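Local coordinates for methionine gamma-lyase (Trichomonas vaginalis, PDB 1E5E), which belongs to the Cys/Met metabolism family of PLP-dependent enzymes, within the wider aminotransferase-like clan, at residues I90-L95 / V235-I240; F153-N158 / K302-M307; L161-M166 / Y288-E293. All blocks are in the same frame, centred on the assembly; numbering follows the deposited sequence. Where two conformers were deposited one is given.

Contact 1: residues I90-L95 / V235-I240; sequences IAATVL and VGIKDI
A92 and G236 meet where helix 86-97 crosses helix 226-241. Both helices belong to the large domain of a fold type I PLP-dependent enzyme, which is built around a seven-stranded mixed sheet. The two short axes pass 8.3 Å apart, at 102°. G236 has no side chain, and the backbones come close: A92 CA lies 4.1 Å from G236 CA, and A92 O lies 3.7 Å from the same carbon. No hydrogen bond crosses between the segments. A92 CB points at the other helix and touches the tip of I237, CD1, at 3.6 Å.

On the next turn I240 meets L95. From CB of I240 two branches leave. With chi1 at -60°, CG2 stands opposite the backbone N and lies 3.6 Å from L95 CD1, with L95 CB only slightly farther off. The longer branch runs through CG1, extended with chi2 at 177°, and its CD1 packs against L95 O at 3.8 Å. The hydrogen bond to that oxygen comes from K124 NZ of the second subunit. Helix 226-241 has a pi-type turn here: V235 O accepts from D239 N and, at 2.9 Å, from I240 N.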
loop_
_atom_site.group_PDB
_atom_site.type_symbol
_atom_site.label_atom_id
_atom_site.label_comp_id
_atom_site.label_asym_id
_atom_site.label_seq_id
_atom_site.Cartn_x
_atom_site.Cartn_y
_atom_site.Cartn_z
ATOM N N ILE A 90 -20.129 -7.256 13.741
ATOM C CA ILE A 90 -21.109 -7.850 14.636
ATOM C C ILE A 90 -21.270 -7.032 15.931
ATOM O O ILE A 90 -22.391 -6.697 16.350
ATOM C CB ILE A 90 -20.767 -9.319 14.948
ATOM C CG1 ILE A 90 -20.887 -10.187 13.660
ATOM C CG2 ILE A 90 -21.727 -9.857 16.009
ATOM C CD1 ILE A 90 -19.975 -11.398 13.713
ATOM N N ALA A 91 -20.162 -6.671 16.546
ATOM C CA ALA A 91 -20.158 -5.972 17.802
ATOM C C ALA A 91 -20.734 -4.580 17.644
ATOM O O ALA A 91 -21.542 -4.154 18.479
ATOM C CB ALA A 91 -18.717 -5.935 18.319
ATOM N N ALA A 92 -20.364 -3.838 16.601
ATOM C CA ALA A 92 -20.852 -2.466 16.457
ATOM C C ALA A 92 -22.363 -2.481 16.283
ATOM O O ALA A 92 -23.058 -1.575 16.735
ATOM C CB ALA A 92 -20.203 -1.757 15.268
ATOM N N THR A 93 -22.849 -3.513 15.582
ATOM C CA THR A 93 -24.274 -3.683 15.376
ATOM C C THR A 93 -24.956 -4.041 16.693
ATOM O O THR A 93 -25.822 -3.301 17.166
ATOM C CB THR A 93 -24.500 -4.798 14.330
ATOM O OG1 THR A 93 -23.916 -4.360 13.083
ATOM C CG2 THR A 93 -25.970 -5.144 14.174
ATOM N N VAL A 94 -24.602 -5.153 17.341
ATOM C CA VAL A 94 -25.330 -5.501 18.551
ATOM C C VAL A 94 -25.029 -4.535 19.693
ATOM O O VAL A 94 -25.951 -4.374 20.499
ATOM C CB VAL A 94 -25.165 -6.956 19.021
ATOM C CG1 VAL A 94 -25.503 -7.929 17.898
ATOM C CG2 VAL A 94 -23.784 -7.226 19.588
ATOM N N LEU A 95 -23.892 -3.845 19.805
ATOM C CA LEU A 95 -23.680 -2.924 20.930
ATOM C C LEU A 95 -24.403 -1.599 20.727
ATOM O O LEU A 95 -24.643 -0.867 21.698
ATOM C CB LEU A 95 -22.218 -2.743 21.256
ATOM C CG LEU A 95 -21.488 -4.019 21.707
ATOM C CD1 LEU A 95 -20.001 -3.715 21.832
ATOM C CD2 LEU A 95 -22.048 -4.552 23.043
ATOM N N VAL A 235 -22.604 5.622 16.907
ATOM C CA VAL A 235 -22.374 5.016 18.203
ATOM C C VAL A 235 -21.467 3.795 18.131
ATOM O O VAL A 235 -20.422 3.776 18.770
ATOM C CB VAL A 235 -23.716 4.596 18.833
ATOM C CG1 VAL A 235 -23.531 3.871 20.153
ATOM C CG2 VAL A 235 -24.601 5.831 19.036
ATOM N N GLY A 236 -21.885 2.745 17.414
ATOM C CA GLY A 236 -21.083 1.526 17.339
ATOM C C GLY A 236 -19.658 1.743 16.834
ATOM O O GLY A 236 -18.726 1.084 17.320
ATOM N N ILE A 237 -19.510 2.472 15.732
ATOM C CA ILE A 237 -18.190 2.661 15.141
ATOM C C ILE A 237 -17.411 3.777 15.830
ATOM O O ILE A 237 -16.293 3.596 16.281
ATOM C CB ILE A 237 -18.289 2.987 13.639
ATOM C CG1 ILE A 237 -19.027 1.865 12.868
ATOM C CG2 ILE A 237 -16.877 3.166 13.046
ATOM C CD1 ILE A 237 -18.469 0.494 13.139
ATOM N N LYS A 238 -18.016 4.938 15.858
ATOM C CA LYS A 238 -17.422 6.160 16.353
ATOM C C LYS A 238 -17.027 6.091 17.819
ATOM O O LYS A 238 -15.975 6.652 18.115
ATOM C CB LYS A 238 -18.331 7.365 16.061
ATOM C CG LYS A 238 -17.853 8.689 16.650
ATOM C CD LYS A 238 -18.714 9.880 16.224
ATOM C CE LYS A 238 -19.761 10.238 17.285
ATOM N NZ LYS A 238 -19.144 10.334 18.653
ATOM N N ASP A 239 -17.782 5.506 18.719
ATOM C CA ASP A 239 -17.447 5.504 20.130
ATOM C C ASP A 239 -17.138 4.103 20.666
ATOM O O ASP A 239 -16.177 3.999 21.413
ATOM C CB ASP A 239 -18.562 6.016 21.058
ATOM C CG ASP A 239 -18.997 7.419 20.717
ATOM O OD1 ASP A 239 -18.216 8.134 20.047
ATOM O OD2 ASP A 239 -20.101 7.868 21.085
ATOM N N ILE A 240 -18.043 3.166 20.402
ATOM C CA ILE A 240 -17.942 1.896 21.115
ATOM C C ILE A 240 -16.882 0.962 20.565
ATOM O O ILE A 240 -16.234 0.349 21.411
ATOM C CB ILE A 240 -19.318 1.164 21.129
ATOM C CG1 ILE A 240 -20.319 2.076 21.849
ATOM C CG2 ILE A 240 -19.204 -0.201 21.757
ATOM C CD1 ILE A 240 -21.747 1.586 21.910
#

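Contact 2: residues F153-N158 / K302-M307; sequences FETPAN and KKQMRM. With PPJ (N-(hydroxy{3-hydroxy-2-methyl-5-[(phosphonooxy)methyl]pyridin-4-yl}methyl)norvaline), chain C; SO4 (sulfate ion), chain D.
P156 and M305 make the apolar part of the contact. M305 bends at its thioether (chi3 66°), and its CE lies 4.0 Å from CG of the proline ring, with SD close by. A cis peptide bond precedes P156.

T155 and Q304 cross at about a right angle, with T155 CG2 4.2 Å from Q304 NE2. Water adds a polar bridge between them. One molecule lies 2.9 Å from T155 OG1 and accepts from Q304 NE2 at 3.2 Å. The stronger partners of both side chains lie elsewhere: T155 OG1 is hydrogen-bonded to I164 N and Q304 NE2 to I164 O, while Q304 OE1 accepts from M166 N, so both ends of the amide are held.

Segment 153-158 starts in a strand of the central sheet of the fold type I domain and runs into the ligand pocket. There N158 ND2 gives a fairly straight bond (163°) to PPJ O at 3.2 Å and a weak one to PPJ O3. The backbone N of N158 meets E154 OE1 at 3.0 Å, nearly along its C-O axis. N158 OD1 is hydrogen-bonded to R373 NH1, and E154 OE2 to Y111 N, which steadies the carboxylate beside PPJ C2A.

At the far end K302 NZ hydrogen-bonds O3 of a sulfate ion at 3.2 Å, probably an ion from the crystallisation liquor, and more weakly O4.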
loop_
_atom_site.group_PDB
_atom_site.type_symbol
_atom_site.label_atom_id
_atom_site.label_comp_id
_atom_site.label_asym_id
_atom_site.label_seq_id
_atom_site.Cartn_x
_atom_site.Cartn_y
_atom_site.Cartn_z
ATOM N N PHE A 153 -28.645 -15.312 13.668
ATOM C CA PHE A 153 -28.268 -16.631 13.194
ATOM C C PHE A 153 -27.272 -16.554 12.030
ATOM O O PHE A 153 -27.085 -15.486 11.426
ATOM C CB PHE A 153 -29.510 -17.422 12.706
ATOM C CG PHE A 153 -30.288 -16.723 11.659
ATOM C CD1 PHE A 153 -29.943 -16.830 10.299
ATOM C CD2 PHE A 153 -31.443 -16.044 11.949
ATOM C CE1 PHE A 153 -30.620 -16.142 9.336
ATOM C CE2 PHE A 153 -32.170 -15.398 10.970
ATOM C CZ PHE A 153 -31.776 -15.458 9.652
ATOM N N GLU A 154 -26.704 -17.699 11.684
ATOM C CA GLU A 154 -25.850 -17.812 10.502
ATOM C C GLU A 154 -26.393 -18.970 9.657
ATOM O O GLU A 154 -26.495 -20.071 10.237
ATOM C CB GLU A 154 -24.447 -18.295 10.846
ATOM C CG GLU A 154 -23.638 -17.429 11.788
ATOM C CD GLU A 154 -22.304 -17.989 12.211
ATOM O OE1 GLU A 154 -21.871 -19.000 11.603
ATOM O OE2 GLU A 154 -21.689 -17.497 13.200
ATOM N N THR A 155 -26.564 -18.805 8.361
ATOM C CA THR A 155 -26.888 -19.966 7.542
ATOM C C THR A 155 -26.217 -19.831 6.179
ATOM O O THR A 155 -26.333 -18.815 5.502
ATOM C CB THR A 155 -28.421 -20.112 7.443
ATOM O OG1 THR A 155 -28.753 -21.219 6.618
ATOM C CG2 THR A 155 -29.101 -18.881 6.827
ATOM N N PRO A 156 -25.503 -20.856 5.723
ATOM C CA PRO A 156 -25.264 -22.077 6.495
ATOM C C PRO A 156 -24.388 -21.793 7.697
ATOM O O PRO A 156 -23.537 -20.870 7.623
ATOM C CB PRO A 156 -24.553 -23.009 5.532
ATOM C CG PRO A 156 -24.791 -22.451 4.150
ATOM C CD PRO A 156 -24.937 -20.961 4.369
ATOM N N ALA A 157 -24.558 -22.533 8.794
ATOM C CA ALA A 157 -23.824 -22.261 10.017
ATOM C C ALA A 157 -22.357 -22.684 10.042
ATOM O O ALA A 157 -21.918 -23.674 9.454
ATOM C CB ALA A 157 -24.479 -22.976 11.219
ATOM N N ASN A 158 -21.570 -21.891 10.767
ATOM C CA ASN A 158 -20.131 -22.145 10.897
ATOM C C ASN A 158 -19.944 -22.941 12.169
ATOM O O ASN A 158 -20.254 -22.380 13.222
ATOM C CB ASN A 158 -19.396 -20.799 10.964
ATOM C CG ASN A 158 -17.890 -20.959 11.076
ATOM O OD1 ASN A 158 -17.371 -22.092 11.096
ATOM N ND2 ASN A 158 -17.185 -19.823 11.096
ATOM N N LYS A 302 -31.926 -24.430 -1.290
ATOM C CA LYS A 302 -32.200 -24.154 -2.687
ATOM C C LYS A 302 -33.017 -22.877 -2.864
ATOM O O LYS A 302 -32.742 -22.107 -3.768
ATOM C CB LYS A 302 -32.946 -25.335 -3.313
ATOM C CG LYS A 302 -33.261 -25.162 -4.805
ATOM C CD LYS A 302 -33.863 -26.484 -5.298
ATOM C CE LYS A 302 -34.545 -26.336 -6.640
ATOM N NZ LYS A 302 -33.597 -26.096 -7.746
ATOM N N LYS A 303 -34.018 -22.635 -2.032
ATOM C CA LYS A 303 -34.787 -21.400 -2.106
ATOM C C LYS A 303 -33.952 -20.191 -1.672
ATOM O O LYS A 303 -34.090 -19.124 -2.303
ATOM C CB LYS A 303 -36.085 -21.545 -1.322
ATOM C CG LYS A 303 -36.634 -20.302 -0.650
ATOM N N GLN A 304 -33.030 -20.349 -0.740
ATOM C CA GLN A 304 -32.250 -19.225 -0.255
ATOM C C GLN A 304 -30.902 -18.954 -0.932
ATOM O O GLN A 304 -30.370 -17.858 -0.852
ATOM C CB GLN A 304 -31.945 -19.534 1.242
ATOM C CG GLN A 304 -33.236 -19.728 2.006
ATOM C CD GLN A 304 -33.102 -19.790 3.499
ATOM O OE1 GLN A 304 -34.069 -19.415 4.165
ATOM N NE2 GLN A 304 -31.992 -20.213 4.101
ATOM N N MET A 305 -30.321 -19.959 -1.590
ATOM C CA MET A 305 -29.004 -19.861 -2.198
ATOM C C MET A 305 -28.996 -20.007 -3.703
ATOM O O MET A 305 -29.449 -21.034 -4.220
ATOM C CB MET A 305 -28.117 -20.973 -1.553
ATOM C CG MET A 305 -28.126 -20.891 -0.032
ATOM S SD MET A 305 -27.241 -22.207 0.811
ATOM C CE MET A 305 -25.569 -21.812 0.269
ATOM N N ARG A 306 -28.460 -19.052 -4.445
ATOM C CA ARG A 306 -28.401 -19.173 -5.891
ATOM C C ARG A 306 -27.363 -20.223 -6.284
ATOM O O ARG A 306 -27.377 -20.653 -7.448
ATOM C CB ARG A 306 -28.043 -17.861 -6.576
ATOM C CG ARG A 306 -28.854 -16.690 -6.053
ATOM C CD ARG A 306 -28.786 -15.433 -6.950
ATOM N NE ARG A 306 -29.784 -14.492 -6.399
ATOM C CZ ARG A 306 -29.643 -13.762 -5.295
ATOM N NH1 ARG A 306 -28.551 -13.712 -4.529
ATOM N NH2 ARG A 306 -30.667 -12.991 -4.940
ATOM N N MET A 307 -26.322 -20.405 -5.447
ATOM C CA MET A 307 -25.295 -21.406 -5.684
ATOM C C MET A 307 -25.133 -22.123 -4.343
ATOM O O MET A 307 -25.526 -21.498 -3.352
ATOM C CB MET A 307 -23.936 -20.847 -6.148
ATOM C CG MET A 307 -24.127 -20.330 -7.575
ATOM S SD MET A 307 -22.647 -19.768 -8.367
ATOM C CE MET A 307 -22.321 -18.224 -7.508
HETATM N N1 PPJ C . -18.602 -14.290 10.999
HETATM C C2 PPJ C . -18.300 -15.482 10.444
HETATM C C6 PPJ C . -17.666 -13.586 11.696
HETATM C C2A PPJ C . -19.230 -16.474 10.092
HETATM C C3 PPJ C . -16.938 -15.847 10.475
HETATM O O3 PPJ C . -16.689 -17.061 10.060
HETATM C C4 PPJ C . -15.937 -15.028 11.004
HETATM C C4A PPJ C . -14.592 -15.505 10.989
HETATM C C5 PPJ C . -16.292 -13.875 11.705
HETATM N N PPJ C . -14.263 -16.810 10.961
HETATM C C5A PPJ C . -15.365 -12.874 12.141
HETATM O OP4 PPJ C . -14.937 -12.216 11.114
HETATM P P PPJ C . -13.473 -11.625 11.325
HETATM O OP1 PPJ C . -13.188 -10.778 10.005
HETATM O OP2 PPJ C . -12.467 -12.805 11.494
HETATM O OP3 PPJ C . -13.396 -10.677 12.600
HETATM C CA PPJ C . -12.992 -17.290 10.854
HETATM C CB PPJ C . -11.884 -16.743 11.651
HETATM C C PPJ C . -12.928 -18.715 10.784
HETATM C CG PPJ C . -11.800 -16.916 13.124
HETATM C CD PPJ C . -10.844 -17.974 13.416
HETATM O O PPJ C . -14.029 -19.366 10.901
HETATM O OXT PPJ C . -11.952 -19.321 10.162
HETATM S S SO4 D . -30.619 -28.556 -7.475
HETATM O O1 SO4 D . -29.755 -29.250 -8.489
HETATM O O2 SO4 D . -30.316 -29.071 -6.097
HETATM O O3 SO4 D . -32.071 -28.894 -7.777
HETATM O O4 SO4 D . -30.428 -27.073 -7.592
HETATM O O HOH W 1 -28.863 -20.857 3.725
#

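Contact 3: residues L161-M166 / Y288-E293; sequences LKIIDM and YYPGFE
A type I beta turn from Y289 to F292 follows strand 284-288 and packs against the loop that leads from strand 148-154 to helix 166-174. L161 and P290 sit at the centre of the meeting. L161 points at the turn, with CG on the far side from its own carbonyl carbon (chi1 -49°). Its CD1 does the touching. This methyl lies 3.5 Å from Y288 O and 4.2 Å from P290 CD. I163 also points at the turn, and its CD1 comes 4.2 Å from P290 CB. One proline ring therefore receives two branched aliphatic side chains through different carbons. The side chains meet through carbon atoms, apart from L161 CD1 on Y288 O, and no hydrogen bond joins the segments. Y288 directs its CB at the loop, but its ring leads away.

The turn has its own bonds. F292 N is held by Y289 O at 3.1 Å. CB of Y289 lies 3.8 Å above one face of the F292 ring, offset toward the rim. P290 O accepts from H298 ND1, which ties the turn to the start of helix 298-304.

Y289 points away from the loop and packs on helix 260-279. L161 also touches M311 and T313 of strand 311-316, and I163 touches I300 and A301 of helix 298-304.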
loop_
_atom_site.group_PDB
_atom_site.type_symbol
_atom_site.label_atom_id
_atom_site.label_comp_id
_atom_site.label_asym_id
_atom_site.label_seq_id
_atom_site.Cartn_x
_atom_site.Cartn_y
_atom_site.Cartn_z
ATOM N N LEU A 161 -22.681 -26.183 8.697
ATOM C CA LEU A 161 -23.392 -25.839 7.506
ATOM C C LEU A 161 -24.889 -26.140 7.649
ATOM O O LEU A 161 -25.642 -26.277 6.687
ATOM C CB LEU A 161 -22.826 -26.489 6.234
ATOM C CG LEU A 161 -21.298 -26.353 6.057
ATOM C CD1 LEU A 161 -20.821 -26.985 4.756
ATOM C CD2 LEU A 161 -20.885 -24.882 6.170
ATOM N N LYS A 162 -25.376 -26.053 8.896
ATOM C CA LYS A 162 -26.794 -26.264 9.169
ATOM C C LYS A 162 -27.582 -25.188 8.410
ATOM O O LYS A 162 -27.153 -24.031 8.425
ATOM C CB LYS A 162 -27.148 -26.265 10.637
ATOM C CG LYS A 162 -28.622 -26.167 11.008
ATOM C CD LYS A 162 -28.782 -26.094 12.533
ATOM C CE LYS A 162 -28.261 -24.795 13.134
ATOM N NZ LYS A 162 -28.815 -24.683 14.556
ATOM N N ILE A 163 -28.676 -25.569 7.761
ATOM C CA ILE A 163 -29.445 -24.567 7.044
ATOM C C ILE A 163 -30.568 -24.032 7.906
ATOM O O ILE A 163 -31.191 -24.817 8.598
ATOM C CB ILE A 163 -30.086 -25.172 5.754
ATOM C CG1 ILE A 163 -28.980 -25.807 4.913
ATOM C CG2 ILE A 163 -30.886 -24.142 4.982
ATOM C CD1 ILE A 163 -27.948 -24.850 4.374
ATOM N N ILE A 164 -30.840 -22.738 7.873
ATOM C CA ILE A 164 -31.921 -22.198 8.684
ATOM C C ILE A 164 -32.920 -21.575 7.738
ATOM O O ILE A 164 -32.531 -20.834 6.838
ATOM C CB ILE A 164 -31.439 -21.182 9.712
ATOM C CG1 ILE A 164 -30.534 -21.866 10.760
ATOM C CG2 ILE A 164 -32.632 -20.454 10.376
ATOM C CD1 ILE A 164 -29.657 -20.818 11.410
ATOM N N ASP A 165 -34.191 -21.887 7.921
ATOM C CA ASP A 165 -35.280 -21.279 7.176
ATOM C C ASP A 165 -35.506 -19.860 7.693
ATOM O O ASP A 165 -36.176 -19.605 8.688
ATOM C CB ASP A 165 -36.546 -22.137 7.338
ATOM C CG ASP A 165 -37.702 -21.559 6.563
ATOM O OD1 ASP A 165 -37.748 -20.368 6.213
ATOM O OD2 ASP A 165 -38.642 -22.339 6.319
ATOM N N MET A 166 -34.915 -18.905 6.980
ATOM C CA MET A 166 -34.919 -17.494 7.330
ATOM C C MET A 166 -36.307 -16.863 7.294
ATOM O O MET A 166 -36.628 -16.095 8.209
ATOM C CB MET A 166 -34.000 -16.677 6.392
ATOM C CG MET A 166 -32.530 -17.006 6.602
ATOM S SD MET A 166 -31.368 -15.916 5.761
ATOM C CE MET A 166 -31.583 -16.433 4.074
ATOM N N TYR A 288 -21.366 -32.878 4.891
ATOM C CA TYR A 288 -22.344 -31.787 4.931
ATOM C C TYR A 288 -21.998 -30.819 3.803
ATOM O O TYR A 288 -20.835 -30.360 3.735
ATOM C CB TYR A 288 -22.205 -31.031 6.254
ATOM C CG TYR A 288 -22.714 -31.787 7.459
ATOM C CD1 TYR A 288 -21.994 -31.834 8.638
ATOM C CD2 TYR A 288 -23.951 -32.440 7.403
ATOM C CE1 TYR A 288 -22.466 -32.548 9.726
ATOM C CE2 TYR A 288 -24.426 -33.139 8.499
ATOM C CZ TYR A 288 -23.685 -33.189 9.660
ATOM O OH TYR A 288 -24.139 -33.876 10.768
ATOM N N TYR A 289 -22.862 -30.625 2.843
ATOM C CA TYR A 289 -22.724 -29.723 1.706
ATOM C C TYR A 289 -24.143 -29.292 1.383
ATOM O O TYR A 289 -24.931 -30.185 1.123
ATOM C CB TYR A 289 -22.101 -30.339 0.424
ATOM C CG TYR A 289 -21.884 -29.326 -0.684
ATOM C CD1 TYR A 289 -21.118 -28.184 -0.450
ATOM C CD2 TYR A 289 -22.439 -29.445 -1.952
ATOM C CE1 TYR A 289 -20.935 -27.216 -1.428
ATOM C CE2 TYR A 289 -22.271 -28.485 -2.937
ATOM C CZ TYR A 289 -21.499 -27.375 -2.665
ATOM O OH TYR A 289 -21.315 -26.385 -3.649
ATOM N N PRO A 290 -24.432 -28.012 1.191
ATOM C CA PRO A 290 -25.818 -27.599 0.935
ATOM C C PRO A 290 -26.362 -28.133 -0.360
ATOM O O PRO A 290 -27.587 -28.302 -0.523
ATOM C CB PRO A 290 -25.767 -26.074 0.984
ATOM C CG PRO A 290 -24.604 -25.791 1.883
ATOM C CD PRO A 290 -23.572 -26.859 1.538
ATOM N N GLY A 291 -25.509 -28.422 -1.345
ATOM C CA GLY A 291 -25.977 -28.908 -2.636
ATOM C C GLY A 291 -26.498 -30.341 -2.617
ATOM O O GLY A 291 -27.246 -30.712 -3.549
ATOM N N PHE A 292 -26.168 -31.131 -1.614
ATOM C CA PHE A 292 -26.652 -32.508 -1.596
ATOM C C PHE A 292 -28.165 -32.592 -1.543
ATOM O O PHE A 292 -28.826 -32.053 -0.646
ATOM C CB PHE A 292 -26.007 -33.258 -0.426
ATOM C CG PHE A 292 -24.559 -33.584 -0.656
ATOM C CD1 PHE A 292 -24.023 -33.650 -1.931
ATOM C CD2 PHE A 292 -23.734 -33.846 0.422
ATOM C CE1 PHE A 292 -22.681 -33.951 -2.126
ATOM C CE2 PHE A 292 -22.393 -34.159 0.226
ATOM C CZ PHE A 292 -21.877 -34.221 -1.028
ATOM N N GLU A 293 -28.722 -33.376 -2.468
ATOM C CA GLU A 293 -30.148 -33.639 -2.613
ATOM C C GLU A 293 -30.800 -34.308 -1.408
ATOM O O GLU A 293 -31.936 -33.974 -1.042
ATOM C CB GLU A 293 -30.402 -34.499 -3.862
#

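How the contacts relate
From the N terminus, the chain first passes 90-95, which opens contact 1. It then runs through 153-158 and 161-166, the first halves of contacts 2 and 3. Only at 235-240 does contact 1 close, so its loop crosses both others. The chain next meets 288-293, closing contact 3, and then 302-307, closing contact 2. Contact 3 is thus nested inside contact 2. These two have centres about 6 Å apart and touch; F153 CE1 packs on M166 CG at 3.4 Å. Together they tie the end of strand 148-154 to the region after strand 284-288. Contact 1 joins two helices on the opposite side of the chain's centre.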